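Local coordinates for protein DR2417 (Deinococcus radiodurans, PDB 4XWW) that degrades RNA exonucleolytically as a dimeric, metal-dependent RNase J of the metallo-beta-lactamase superfamily, and probably takes part in rRNA maturation and mRNA decay, at residues V36-G40 / D41-V45; I162-P166 / V167-L171; R194-Q197 / A198-G202; L387-I390 / L391-R395; I434-G438 / P439-R443. All coordinates share one frame; numbering follows the deposited sequence.

Contact 1: V36-G40 / D41-V45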
loop_
_atom_site.group_PDB
_atom_site.type_symbol
_atom_site.label_atom_id
_atom_site.label_comp_id
_atom_site.label_asym_id
_atom_site.label_seq_id
_atom_site.Cartn_x
_atom_site.Cartn_y
_atom_site.Cartn_z
ATOM N N VAL A 36 -20.783 5.153 -22.640
ATOM C CA VAL A 36 -21.837 4.978 -23.620
ATOM C C VAL A 36 -22.492 6.323 -23.879
ATOM O O VAL A 36 -22.791 7.067 -22.946
ATOM C CB VAL A 36 -22.880 3.945 -23.122
ATOM C CG1 VAL A 36 -24.093 3.919 -24.009
ATOM C CG2 VAL A 36 -22.237 2.566 -23.033
ATOM N N PHE A 37 -22.680 6.636 -25.161
ATOM C CA PHE A 37 -23.496 7.768 -25.592
ATOM C C PHE A 37 -24.732 7.255 -26.302
ATOM O O PHE A 37 -24.629 6.447 -27.222
ATOM C CB PHE A 37 -22.705 8.699 -26.513
ATOM C CG PHE A 37 -21.554 9.378 -25.826
ATOM C CD1 PHE A 37 -21.748 10.565 -25.139
ATOM C CD2 PHE A 37 -20.283 8.819 -25.850
ATOM C CE1 PHE A 37 -20.685 11.188 -24.483
ATOM C CE2 PHE A 37 -19.222 9.442 -25.206
ATOM C CZ PHE A 37 -19.428 10.629 -24.528
ATOM N N ARG A 38 -25.907 7.706 -25.870
ATOM C CA ARG A 38 -27.134 7.267 -26.500
ATOM C C ARG A 38 -28.009 8.445 -26.899
ATOM O O ARG A 38 -28.301 9.324 -26.086
ATOM C CB ARG A 38 -27.936 6.325 -25.596
ATOM C CG ARG A 38 -29.214 5.822 -26.283
ATOM C CD ARG A 38 -29.997 4.816 -25.451
ATOM N NE ARG A 38 -31.263 4.513 -26.124
ATOM C CZ ARG A 38 -32.258 3.808 -25.597
ATOM N NH1 ARG A 38 -32.157 3.316 -24.371
ATOM N NH2 ARG A 38 -33.364 3.601 -26.306
ATOM N N TYR A 39 -28.386 8.447 -28.170
ATOM C CA TYR A 39 -29.394 9.371 -28.692
ATOM C C TYR A 39 -30.445 8.606 -29.501
ATOM O O TYR A 39 -30.144 8.027 -30.549
ATOM C CB TYR A 39 -28.750 10.457 -29.559
ATOM C CG TYR A 39 -29.741 11.540 -29.915
ATOM C CD1 TYR A 39 -30.582 11.395 -31.008
ATOM C CD2 TYR A 39 -29.874 12.678 -29.131
ATOM C CE1 TYR A 39 -31.508 12.353 -31.325
ATOM C CE2 TYR A 39 -30.814 13.658 -29.448
ATOM C CZ TYR A 39 -31.624 13.482 -30.555
ATOM O OH TYR A 39 -32.564 14.429 -30.907
ATOM N N GLY A 40 -31.681 8.610 -29.017
ATOM C CA GLY A 40 -32.738 7.839 -29.646
ATOM C C GLY A 40 -32.370 6.372 -29.602
ATOM O O GLY A 40 -32.048 5.849 -28.536
ATOM N N ASP A 41 -32.381 5.713 -30.759
ATOM C CA ASP A 41 -32.040 4.295 -30.800
ATOM C C ASP A 41 -30.635 4.045 -31.351
ATOM O O ASP A 41 -30.355 2.993 -31.925
ATOM C CB ASP A 41 -33.073 3.523 -31.614
ATOM C CG ASP A 41 -34.385 3.343 -30.864
ATOM O OD1 ASP A 41 -34.398 3.521 -29.624
ATOM O OD2 ASP A 41 -35.401 3.014 -31.513
ATOM N N GLU A 42 -29.751 5.019 -31.172
ATOM C CA GLU A 42 -28.369 4.865 -31.600
ATOM C C GLU A 42 -27.425 4.980 -30.415
ATOM O O GLU A 42 -27.594 5.833 -29.544
ATOM C CB GLU A 42 -28.004 5.900 -32.671
ATOM C CG GLU A 42 -28.804 5.745 -33.969
ATOM C CD GLU A 42 -28.399 6.759 -35.033
ATOM O OE1 GLU A 42 -27.692 7.734 -34.699
ATOM O OE2 GLU A 42 -28.795 6.582 -36.209
ATOM N N ILE A 43 -26.419 4.115 -30.405
ATOM C CA ILE A 43 -25.401 4.160 -29.375
ATOM C C ILE A 43 -24.002 4.191 -29.969
ATOM O O ILE A 43 -23.700 3.452 -30.894
ATOM C CB ILE A 43 -25.529 2.949 -28.420
ATOM C CG1 ILE A 43 -26.719 3.164 -27.480
ATOM C CG2 ILE A 43 -24.233 2.737 -27.642
ATOM C CD1 ILE A 43 -27.120 1.922 -26.675
ATOM N N VAL A 44 -23.154 5.053 -29.419
ATOM C CA VAL A 44 -21.721 5.003 -29.669
ATOM C C VAL A 44 -21.042 4.680 -28.346
ATOM O O VAL A 44 -21.406 5.248 -27.317
ATOM C CB VAL A 44 -21.195 6.334 -30.226
ATOM C CG1 VAL A 44 -19.702 6.234 -30.538
ATOM C CG2 VAL A 44 -21.983 6.727 -31.480
ATOM N N VAL A 45 -20.074 3.769 -28.364
ATOM C CA VAL A 45 -19.338 3.424 -27.132
ATOM C C VAL A 45 -17.900 3.920 -27.236
ATOM O O VAL A 45 -17.309 3.902 -28.315
ATOM C CB VAL A 45 -19.341 1.899 -26.870
ATOM C CG1 VAL A 45 -18.803 1.581 -25.442
ATOM C CG2 VAL A 45 -20.743 1.324 -27.027
#
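Strands 36-39 and 42-45 run antiparallel, their axes 4.8 Å apart at closest approach, and form a two-residue beta hairpin closed by a type II' turn from Tyr-39 to Glu-42. Its hydrogen-bonded pairs are Phe-37/Val-44 and Tyr-39/Glu-42; Phe-37 N reaches Val-44 O at 2.9 Å and an almost straight 171°. Gly-40 takes the first corner of the turn with positive phi. Val-36, Arg-38 and Ile-43 share one face of the sheet, where Val-36 CG1 meets Ile-43 CG2 at 3.8 Å and the aliphatic part of Arg-38 lies across Ile-43 CG1. Tyr-69 of helix 68-72 packs on all three. The other face, with Phe-37 and Val-44, is met by Phe-144. Arg-38 leaves with CG opposite its backbone N (chi1 -178°) and runs extended toward the turn. There Arg-38 NE donates to Gly-40 O at 2.9 Å, nearly in the guanidinium plane, while its NH2 makes a long, weak salt bridge to Asp-41 OD1 at 3.5 Å.

Contact 2: I162-P166 / V167-L171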
loop_
_atom_site.group_PDB
_atom_site.type_symbol
_atom_site.label_atom_id
_atom_site.label_comp_id
_atom_site.label_asym_id
_atom_site.label_seq_id
_atom_site.Cartn_x
_atom_site.Cartn_y
_atom_site.Cartn_z
ATOM N N ILE A 162 -14.222 15.322 -30.324
ATOM C CA ILE A 162 -15.453 16.081 -30.228
ATOM C C ILE A 162 -16.581 15.246 -30.809
ATOM O O ILE A 162 -16.529 14.834 -31.974
ATOM C CB ILE A 162 -15.347 17.423 -30.959
ATOM C CG1 ILE A 162 -14.183 18.210 -30.345
ATOM C CG2 ILE A 162 -16.681 18.172 -30.880
ATOM C CD1 ILE A 162 -13.801 19.491 -31.021
ATOM N N LEU A 163 -17.568 14.961 -29.968
ATOM C CA LEU A 163 -18.747 14.231 -30.380
ATOM C C LEU A 163 -19.866 15.206 -30.661
ATOM O O LEU A 163 -20.375 15.861 -29.752
ATOM C CB LEU A 163 -19.164 13.228 -29.304
ATOM C CG LEU A 163 -20.246 12.244 -29.733
ATOM C CD1 LEU A 163 -19.707 11.306 -30.811
ATOM C CD2 LEU A 163 -20.791 11.461 -28.543
ATOM N N LYS A 164 -20.232 15.303 -31.931
ATOM C CA LYS A 164 -21.236 16.259 -32.379
ATOM C C LYS A 164 -22.566 15.544 -32.418
ATOM O O LYS A 164 -22.696 14.513 -33.059
ATOM C CB LYS A 164 -20.838 16.839 -33.732
ATOM C CG LYS A 164 -19.408 17.416 -33.718
ATOM C CD LYS A 164 -18.826 17.658 -35.108
ATOM C CE LYS A 164 -17.343 18.019 -34.992
ATOM N NZ LYS A 164 -16.726 18.395 -36.306
ATOM N N THR A 165 -23.532 16.063 -31.668
ATOM C CA THR A 165 -24.809 15.386 -31.467
ATOM C C THR A 165 -25.942 16.362 -31.776
ATOM O O THR A 165 -25.691 17.551 -31.923
ATOM C CB THR A 165 -24.956 14.867 -30.026
ATOM O OG1 THR A 165 -25.414 15.924 -29.182
ATOM C CG2 THR A 165 -23.623 14.325 -29.492
ATOM N N PRO A 166 -27.192 15.868 -31.867
ATOM C CA PRO A 166 -28.304 16.800 -32.108
ATOM C C PRO A 166 -28.520 17.871 -31.023
ATOM O O PRO A 166 -29.196 18.869 -31.286
ATOM C CB PRO A 166 -29.526 15.875 -32.167
ATOM C CG PRO A 166 -28.973 14.566 -32.598
ATOM C CD PRO A 166 -27.623 14.460 -31.978
ATOM N N VAL A 167 -27.985 17.678 -29.822
ATOM C CA VAL A 167 -28.220 18.667 -28.774
ATOM C C VAL A 167 -27.036 19.636 -28.665
ATOM O O VAL A 167 -27.110 20.644 -27.956
ATOM C CB VAL A 167 -28.468 18.010 -27.391
ATOM C CG1 VAL A 167 -29.614 17.007 -27.458
ATOM C CG2 VAL A 167 -27.192 17.347 -26.886
ATOM N N GLY A 168 -25.941 19.314 -29.350
ATOM C CA GLY A 168 -24.737 20.113 -29.274
ATOM C C GLY A 168 -23.482 19.262 -29.184
ATOM O O GLY A 168 -23.533 18.054 -29.408
ATOM N N ASP A 169 -22.354 19.889 -28.849
ATOM C CA ASP A 169 -21.067 19.193 -28.878
ATOM C C ASP A 169 -20.551 18.782 -27.510
ATOM O O ASP A 169 -20.574 19.570 -26.576
ATOM C CB ASP A 169 -19.989 20.062 -29.529
ATOM C CG ASP A 169 -20.241 20.331 -30.993
ATOM O OD1 ASP A 169 -21.130 19.696 -31.594
ATOM O OD2 ASP A 169 -19.522 21.191 -31.536
ATOM N N VAL A 170 -20.044 17.555 -27.426
ATOM C CA VAL A 170 -19.314 17.073 -26.259
ATOM C C VAL A 170 -17.825 17.055 -26.605
ATOM O O VAL A 170 -17.431 16.466 -27.612
ATOM C CB VAL A 170 -19.766 15.651 -25.843
ATOM C CG1 VAL A 170 -18.939 15.125 -24.622
ATOM C CG2 VAL A 170 -21.288 15.605 -25.573
ATOM N N LEU A 171 -17.003 17.726 -25.811
ATOM C CA LEU A 171 -15.561 17.559 -25.941
ATOM C C LEU A 171 -15.045 16.644 -24.851
ATOM O O LEU A 171 -15.238 16.907 -23.671
ATOM C CB LEU A 171 -14.828 18.901 -25.876
ATOM C CG LEU A 171 -13.354 18.808 -26.313
ATOM C CD1 LEU A 171 -12.979 20.064 -27.100
ATOM C CD2 LEU A 171 -12.415 18.619 -25.131
#
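Thr-165 and Gly-168 carry most of the polar contact in this beta hairpin, where strands 162-165 and 168-171 of the metallo-beta-lactamase domain are joined by a type I turn. Backbone bonds come first: Leu-163 N to Val-170 O at 2.8 Å with its return bond, then the reciprocal pair between Thr-165 and Gly-168 that closes the turn. Side-chain bonding adds to them at Thr-165. With chi1 at 83°, Thr-165 OG1 stands between its backbone N and carbonyl carbon, facing the turn, and donates to Gly-168 O at 2.9 Å. That carbonyl therefore accepts from both the N and the hydroxyl of Thr-165. Apolar packing lies farther along, with Ile-162 CG1 against Leu-171 CD1 at 3.9 Å. Lys-164 CG passes beside Asp-169 OD1, but the lysine ammonium goes elsewhere, to salt bridges with Glu-147 and Glu-137. The bend itself holds an ST turn, in which Val-167 N donates to Thr-165 OG1 at 3.2 Å with an N-H...O angle of 150°.

Contact 3: R194-Q197 / A198-G202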
loop_
_atom_site.group_PDB
_atom_site.type_symbol
_atom_site.label_atom_id
_atom_site.label_comp_id
_atom_site.label_asym_id
_atom_site.label_seq_id
_atom_site.Cartn_x
_atom_site.Cartn_y
_atom_site.Cartn_z
ATOM N N ARG A 194 -7.292 23.457 -31.850
ATOM C CA ARG A 194 -8.587 22.836 -32.125
ATOM C C ARG A 194 -9.494 22.947 -30.918
ATOM O O ARG A 194 -10.695 23.165 -31.049
ATOM C CB ARG A 194 -8.437 21.364 -32.514
ATOM C CG ARG A 194 -9.773 20.691 -32.779
ATOM C CD ARG A 194 -10.395 21.302 -34.063
ATOM N NE ARG A 194 -11.753 20.860 -34.416
ATOM C CZ ARG A 194 -12.877 21.416 -33.962
ATOM N NH1 ARG A 194 -12.828 22.419 -33.071
ATOM N NH2 ARG A 194 -14.052 20.969 -34.385
ATOM N N VAL A 195 -8.910 22.773 -29.732
ATOM C CA VAL A 195 -9.669 22.853 -28.492
ATOM C C VAL A 195 -10.203 24.277 -28.293
ATOM O O VAL A 195 -11.369 24.471 -27.939
ATOM C CB VAL A 195 -8.801 22.408 -27.285
ATOM C CG1 VAL A 195 -9.488 22.733 -25.963
ATOM C CG2 VAL A 195 -8.467 20.893 -27.383
ATOM N N GLU A 196 -9.351 25.269 -28.533
ATOM C CA GLU A 196 -9.776 26.661 -28.421
ATOM C C GLU A 196 -10.900 26.981 -29.420
ATOM O O GLU A 196 -11.861 27.688 -29.094
ATOM C CB GLU A 196 -8.592 27.602 -28.639
ATOM C CG GLU A 196 -9.000 29.069 -28.622
ATOM C CD GLU A 196 -7.830 30.002 -28.400
ATOM O OE1 GLU A 196 -6.699 29.646 -28.801
ATOM O OE2 GLU A 196 -8.046 31.089 -27.821
ATOM N N GLN A 197 -10.778 26.460 -30.643
ATOM C CA GLN A 197 -11.825 26.629 -31.647
ATOM C C GLN A 197 -13.127 26.010 -31.155
ATOM O O GLN A 197 -14.189 26.575 -31.355
ATOM C CB GLN A 197 -11.422 25.998 -32.988
ATOM C CG GLN A 197 -12.445 26.180 -34.115
ATOM C CD GLN A 197 -12.670 27.643 -34.487
ATOM O OE1 GLN A 197 -11.724 28.429 -34.575
ATOM N NE2 GLN A 197 -13.916 28.015 -34.665
ATOM N N ALA A 198 -13.032 24.856 -30.491
ATOM C CA ALA A 198 -14.226 24.172 -30.007
ATOM C C ALA A 198 -14.933 25.050 -28.981
ATOM O O ALA A 198 -16.152 25.159 -28.985
ATOM C CB ALA A 198 -13.869 22.789 -29.401
ATOM N N GLY A 199 -14.153 25.700 -28.124
ATOM C CA GLY A 199 -14.696 26.663 -27.177
ATOM C C GLY A 199 -15.449 27.813 -27.856
ATOM O O GLY A 199 -16.491 28.253 -27.371
ATOM N N LYS A 200 -14.931 28.307 -28.976
ATOM C CA LYS A 200 -15.601 29.395 -29.704
ATOM C C LYS A 200 -16.867 28.913 -30.420
ATOM O O LYS A 200 -17.883 29.606 -30.442
ATOM C CB LYS A 200 -14.645 30.048 -30.715
ATOM C CG LYS A 200 -13.363 30.574 -30.072
ATOM C CD LYS A 200 -12.457 31.284 -31.070
ATOM C CE LYS A 200 -11.218 31.821 -30.351
ATOM N NZ LYS A 200 -10.154 32.347 -31.253
ATOM N N ASP A 201 -16.796 27.719 -30.995
ATOM C CA ASP A 201 -17.952 27.109 -31.642
ATOM C C ASP A 201 -19.067 26.864 -30.641
ATOM O O ASP A 201 -20.255 26.982 -30.972
ATOM C CB ASP A 201 -17.570 25.783 -32.305
ATOM C CG ASP A 201 -16.759 25.968 -33.572
ATOM O OD1 ASP A 201 -16.813 27.069 -34.155
ATOM O OD2 ASP A 201 -16.070 25.011 -33.981
ATOM N N GLY A 202 -18.652 26.518 -29.419
ATOM C CA GLY A 202 -19.540 26.187 -28.321
ATOM C C GLY A 202 -19.329 24.743 -27.888
ATOM O O GLY A 202 -19.518 23.828 -28.681
HETATM O O HOH W 1 -15.806 22.761 -32.669
#
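In Gln-197 a chi1 of -178° sets CG beside the carbonyl carbon, and a bend at chi2 (63°) then swings the amide along the helix to Asp-201, one turn on. Gln-197 NE2 donates to Asp-201 OD1 at 3.1 Å; the carboxylate oxygen lies near the amide plane, yet the nitrogen approaches OD1 from above the carboxylate plane. Arg-194 has the same kind of bend at chi2, and this carries its guanidinium forward along the helix to lie beside Ala-198. Arg-194 NH1 stops 4.2 Å from Asp-201 OD2, beyond a salt bridge, and a water closes the gap: it accepts from Arg-194 NH1 at 3.0 Å and donates to Asp-201 OD2 at 2.6 Å. The other end of the guanidinium is held by a salt bridge from NH2 to Glu-147. Glu-196 and Lys-200 meet mainly through carbon, CG to CE at 3.9 Å. Underneath run the i to i+4 bonds of the helix's last turns, before Gly-202 leaves helical geometry with positive phi. Helix 192-201 is the crossover of a beta-alpha-beta unit between strands 168-172 and 205-209; Ala-198 and Arg-194 pack on Ile-162 of strand 159-165, and Val-195 on Leu-393 and Thr-394 of helix 384-394.

Contact 4: L387-I390 / L391-R395; sequences LATI and LNLTR
The last turns of helix 384-394 bring Ile-390 and Thr-394 together, four residues apart, just before the chain leaves the helix at Arg-395 with positive phi. Ile-390 O is gripped twice by Thr-394: by the backbone N at 2.9 Å and by the hydroxyl OG1 at 2.6 Å. The two donors arrive on opposite faces of the carbonyl plane, each tilted out of it. Thr-394 manages this because chi1 is 52°, which folds OG1 back toward the preceding turn, so a buried hydroxyl is satisfied within its own helix. The same i to i+4 spacing sets the backbone bonds of this alpha helix, among them Leu-391 N to Leu-387 O, close to straight at 171°, and Asn-392 N to Ala-388 O at 2.7 Å. This helix belongs to the RNA specificity region of the metallo-hydrolase, and it rests on strand 205-209, with Ile-390, Leu-391 and Thr-394 all touching Leu-206. On another side, Thr-389 and Leu-393 lie alongside each other and point the same way, CG2 to CD1 at 3.8 Å, while Leu-393 CG lies 3.2 Å from Thr-389 O of the preceding turn. Thr-389 OG1 bonds back to Glu-385 O. Leu-391 turns to helix 406-417, meeting His-412 and Ala-416, and its CD1 lies 3.6 Å from Leu-387 O.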
loop_
_atom_site.group_PDB
_atom_site.type_symbol
_atom_site.label_atom_id
_atom_site.label_comp_id
_atom_site.label_asym_id
_atom_site.label_seq_id
_atom_site.Cartn_x
_atom_site.Cartn_y
_atom_site.Cartn_z
ATOM N N LEU A 387 -5.245 21.331 -16.470
ATOM C CA LEU A 387 -6.699 21.153 -16.411
ATOM C C LEU A 387 -7.418 22.501 -16.547
ATOM O O LEU A 387 -8.442 22.604 -17.237
ATOM C CB LEU A 387 -7.105 20.449 -15.096
ATOM C CG LEU A 387 -6.491 19.060 -14.889
ATOM C CD1 LEU A 387 -6.900 18.477 -13.522
ATOM C CD2 LEU A 387 -6.915 18.158 -16.061
ATOM N N ALA A 388 -6.894 23.532 -15.883
ATOM C CA ALA A 388 -7.468 24.881 -15.993
ATOM C C ALA A 388 -7.401 25.421 -17.425
ATOM O O ALA A 388 -8.329 26.077 -17.913
ATOM C CB ALA A 388 -6.762 25.826 -15.051
ATOM N N THR A 389 -6.300 25.140 -18.105
ATOM C CA THR A 389 -6.134 25.587 -19.473
ATOM C C THR A 389 -7.264 25.037 -20.352
ATOM O O THR A 389 -7.893 25.771 -21.124
ATOM C CB THR A 389 -4.770 25.161 -20.036
ATOM O OG1 THR A 389 -3.751 25.988 -19.464
ATOM C CG2 THR A 389 -4.733 25.325 -21.562
ATOM N N ILE A 390 -7.558 23.751 -20.194
ATOM C CA ILE A 390 -8.639 23.141 -20.956
ATOM C C ILE A 390 -10.009 23.732 -20.606
ATOM O O ILE A 390 -10.813 24.056 -21.499
ATOM C CB ILE A 390 -8.667 21.629 -20.751
ATOM C CG1 ILE A 390 -7.322 21.022 -21.196
ATOM C CG2 ILE A 390 -9.894 21.016 -21.499
ATOM C CD1 ILE A 390 -6.928 21.393 -22.630
ATOM N N LEU A 391 -10.283 23.872 -19.311
ATOM C CA LEU A 391 -11.528 24.496 -18.864
ATOM C C LEU A 391 -11.651 25.929 -19.381
ATOM O O LEU A 391 -12.732 26.339 -19.787
ATOM C CB LEU A 391 -11.622 24.462 -17.324
ATOM C CG LEU A 391 -12.062 23.114 -16.733
ATOM C CD1 LEU A 391 -11.466 22.876 -15.363
ATOM C CD2 LEU A 391 -13.587 23.049 -16.658
ATOM N N ASN A 392 -10.554 26.681 -19.408
ATOM C CA ASN A 392 -10.602 28.068 -19.883
ATOM C C ASN A 392 -10.768 28.168 -21.398
ATOM O O ASN A 392 -11.421 29.083 -21.897
ATOM C CB ASN A 392 -9.336 28.837 -19.464
ATOM C CG ASN A 392 -9.315 29.200 -17.975
ATOM O OD1 ASN A 392 -10.359 29.375 -17.342
ATOM N ND2 ASN A 392 -8.115 29.316 -17.418
ATOM N N LEU A 393 -10.166 27.235 -22.123
ATOM C CA LEU A 393 -10.237 27.241 -23.580
ATOM C C LEU A 393 -11.605 26.779 -24.094
ATOM O O LEU A 393 -12.108 27.297 -25.090
ATOM C CB LEU A 393 -9.133 26.349 -24.155
ATOM C CG LEU A 393 -7.716 26.911 -24.154
ATOM C CD1 LEU A 393 -6.759 25.865 -24.691
ATOM C CD2 LEU A 393 -7.648 28.185 -25.040
ATOM N N THR A 394 -12.192 25.790 -23.421
ATOM C CA THR A 394 -13.456 25.210 -23.881
ATOM C C THR A 394 -14.685 25.960 -23.380
ATOM O O THR A 394 -15.742 25.925 -24.037
ATOM C CB THR A 394 -13.586 23.737 -23.488
ATOM O OG1 THR A 394 -13.341 23.594 -22.089
ATOM C CG2 THR A 394 -12.593 22.897 -24.273
ATOM N N ARG A 395 -14.564 26.635 -22.238
ATOM C CA ARG A 395 -15.685 27.418 -21.701
ATOM C C ARG A 395 -17.002 26.637 -21.721
ATOM O O ARG A 395 -17.998 27.108 -22.276
ATOM C CB ARG A 395 -15.855 28.725 -22.494
ATOM C CG ARG A 395 -14.888 29.824 -22.082
ATOM C CD ARG A 395 -14.251 30.509 -23.291
ATOM N NE ARG A 395 -15.230 31.037 -24.235
ATOM C CZ ARG A 395 -14.989 31.208 -25.533
ATOM N NH1 ARG A 395 -13.805 30.880 -26.031
ATOM N NH2 ARG A 395 -15.929 31.699 -26.336
#

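Contact 5: I434-G438 / P439-R443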
loop_
_atom_site.group_PDB
_atom_site.type_symbol
_atom_site.label_atom_id
_atom_site.label_comp_id
_atom_site.label_asym_id
_atom_site.label_seq_id
_atom_site.Cartn_x
_atom_site.Cartn_y
_atom_site.Cartn_z
ATOM N N ILE A 434 -27.245 7.537 -15.545
ATOM C CA ILE A 434 -27.717 8.085 -16.806
ATOM C C ILE A 434 -27.637 9.598 -16.695
ATOM O O ILE A 434 -28.398 10.215 -15.950
ATOM C CB ILE A 434 -29.169 7.660 -17.144
ATOM C CG1 ILE A 434 -29.310 6.141 -17.099
ATOM C CG2 ILE A 434 -29.559 8.189 -18.504
ATOM C CD1 ILE A 434 -30.745 5.671 -17.028
ATOM N N VAL A 435 -26.687 10.204 -17.395
ATOM C CA VAL A 435 -26.571 11.649 -17.343
ATOM C C VAL A 435 -27.304 12.233 -18.545
ATOM O O VAL A 435 -26.922 12.002 -19.698
ATOM C CB VAL A 435 -25.103 12.111 -17.324
ATOM C CG1 VAL A 435 -25.030 13.632 -17.218
ATOM C CG2 VAL A 435 -24.356 11.454 -16.150
ATOM N N ASN A 436 -28.377 12.968 -18.281
ATOM C CA ASN A 436 -29.151 13.548 -19.370
ATOM C C ASN A 436 -28.627 14.902 -19.786
ATOM O O ASN A 436 -28.416 15.779 -18.960
ATOM C CB ASN A 436 -30.622 13.654 -18.987
ATOM C CG ASN A 436 -31.403 12.450 -19.426
ATOM O OD1 ASN A 436 -31.452 11.445 -18.726
ATOM N ND2 ASN A 436 -31.984 12.526 -20.611
ATOM N N LEU A 437 -28.433 15.067 -21.087
ATOM C CA LEU A 437 -27.825 16.281 -21.591
ATOM C C LEU A 437 -28.670 16.869 -22.709
ATOM O O LEU A 437 -28.985 16.193 -23.686
ATOM C CB LEU A 437 -26.397 16.001 -22.077
ATOM C CG LEU A 437 -25.622 17.180 -22.676
ATOM C CD1 LEU A 437 -25.124 18.078 -21.569
ATOM C CD2 LEU A 437 -24.469 16.711 -23.542
ATOM N N GLY A 438 -29.052 18.127 -22.530
ATOM C CA GLY A 438 -29.732 18.889 -23.557
ATOM C C GLY A 438 -29.158 20.290 -23.585
ATOM O O GLY A 438 -28.277 20.612 -22.794
ATOM N N PRO A 439 -29.648 21.134 -24.502
ATOM C CA PRO A 439 -29.136 22.504 -24.609
ATOM C C PRO A 439 -29.158 23.267 -23.285
ATOM O O PRO A 439 -28.276 24.095 -23.056
ATOM C CB PRO A 439 -30.083 23.135 -25.636
ATOM C CG PRO A 439 -30.406 21.977 -26.536
ATOM C CD PRO A 439 -30.575 20.808 -25.602
ATOM N N ASP A 440 -30.138 22.985 -22.429
ATOM C CA ASP A 440 -30.180 23.565 -21.093
ATOM C C ASP A 440 -30.585 22.526 -20.053
ATOM O O ASP A 440 -31.286 22.837 -19.091
ATOM C CB ASP A 440 -31.142 24.754 -21.031
ATOM C CG ASP A 440 -30.900 25.617 -19.805
ATOM O OD1 ASP A 440 -29.711 25.823 -19.482
ATOM O OD2 ASP A 440 -31.873 26.059 -19.153
ATOM N N GLU A 441 -30.156 21.285 -20.260
ATOM C CA GLU A 441 -30.447 20.214 -19.316
ATOM C C GLU A 441 -29.170 19.470 -19.001
ATOM O O GLU A 441 -28.385 19.180 -19.894
ATOM C CB GLU A 441 -31.491 19.239 -19.874
ATOM C CG GLU A 441 -31.820 18.089 -18.910
ATOM C CD GLU A 441 -32.930 17.179 -19.417
ATOM O OE1 GLU A 441 -33.510 17.486 -20.479
ATOM O OE2 GLU A 441 -33.226 16.163 -18.746
ATOM N N PHE A 442 -28.978 19.160 -17.729
ATOM C CA PHE A 442 -27.800 18.426 -17.291
ATOM C C PHE A 442 -28.105 17.837 -15.925
ATOM O O PHE A 442 -27.983 18.511 -14.900
ATOM C CB PHE A 442 -26.581 19.346 -17.247
ATOM C CG PHE A 442 -25.267 18.619 -17.006
ATOM C CD1 PHE A 442 -24.890 17.562 -17.830
ATOM C CD2 PHE A 442 -24.411 19.008 -15.990
ATOM C CE1 PHE A 442 -23.677 16.897 -17.633
ATOM C CE2 PHE A 442 -23.201 18.349 -15.786
ATOM C CZ PHE A 442 -22.838 17.294 -16.611
ATOM N N ARG A 443 -28.534 16.581 -15.913
ATOM C CA ARG A 443 -28.927 15.940 -14.664
ATOM C C ARG A 443 -28.817 14.427 -14.752
ATOM O O ARG A 443 -28.859 13.853 -15.838
ATOM C CB ARG A 443 -30.366 16.324 -14.307
ATOM C CG ARG A 443 -31.340 15.925 -15.384
ATOM C CD ARG A 443 -32.780 16.284 -15.059
ATOM N NE ARG A 443 -33.678 15.656 -16.022
ATOM C CZ ARG A 443 -34.351 14.531 -15.795
ATOM N NH1 ARG A 443 -34.246 13.913 -14.628
ATOM N NH2 ARG A 443 -35.137 14.029 -16.740
#
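Phe-442 packing against Val-435 and Leu-437 is the apolar half of a local beta-hairpin contact between strands 434-438 and 441-443, at one end of a mixed sheet in which 441-447 is the outermost strand within the chain. The strands are antiparallel, with axes 4.5 Å apart at closest approach. Asn-436 and Arg-443 form a hydrogen-bonded pair, Asn-436 N reaching Arg-443 O at a short 2.6 Å, and Gly-438 pairs with Glu-441 nearer the bend at Pro-439 and Asp-440. There Gly-438 N donates to Glu-441 O at 2.9 Å, whereas the return bond is weak. The Phe-442 ring leaves trans to the backbone N (chi1 -171°), and the ring carbons on one side of it meet both neighbours obliquely: CE1 comes to 3.6 Å from Val-435 CG1 and CD1 to 3.8 Å from Leu-437 CD1. A stack with Phe-398 of strand 398-402 continues this packing into the second sheet. The opposite face carries Asn-436, Glu-441 and Arg-443. Asn-436 and Glu-441 run alongside each other, their flat groups only 14° apart in plane, with Asn-436 CB 3.6 Å from Glu-441 OE2. Asp-440 at the bend is paired with Lys-397 and Lys-424. The extended Glu-441 chain brings OE2 within reach of Arg-443, whose NE completes a salt bridge to it at 2.8 Å, meeting its anti side from out of the carboxylate plane.

How the contacts relate
Contacts 1 and 5 are hairpins of one sheet, contact 2 a hairpin of the facing one, and the layers meet where Phe-37 CG touches Leu-163 CD2 at 3.5 Å and Val-170 CG2 touches Leu-437 CD2 at 3.9 Å. Helices of contacts 3 and 4 lie side by side over the outer face of contact 2's sheet: Ala-198 CB is 3.7 Å from Leu-171 CD1, and Val-195 CG1 is 3.5 Å from Thr-394 CG2. This is the alpha-beta/beta-alpha sandwich of metallo-beta-lactamases. Contact 4 comes closest to catalysis, with the Leu-387 side chain about 13 Å from a bound zinc ion and about 5 Å from that of Asp-209, the predicted proton donor.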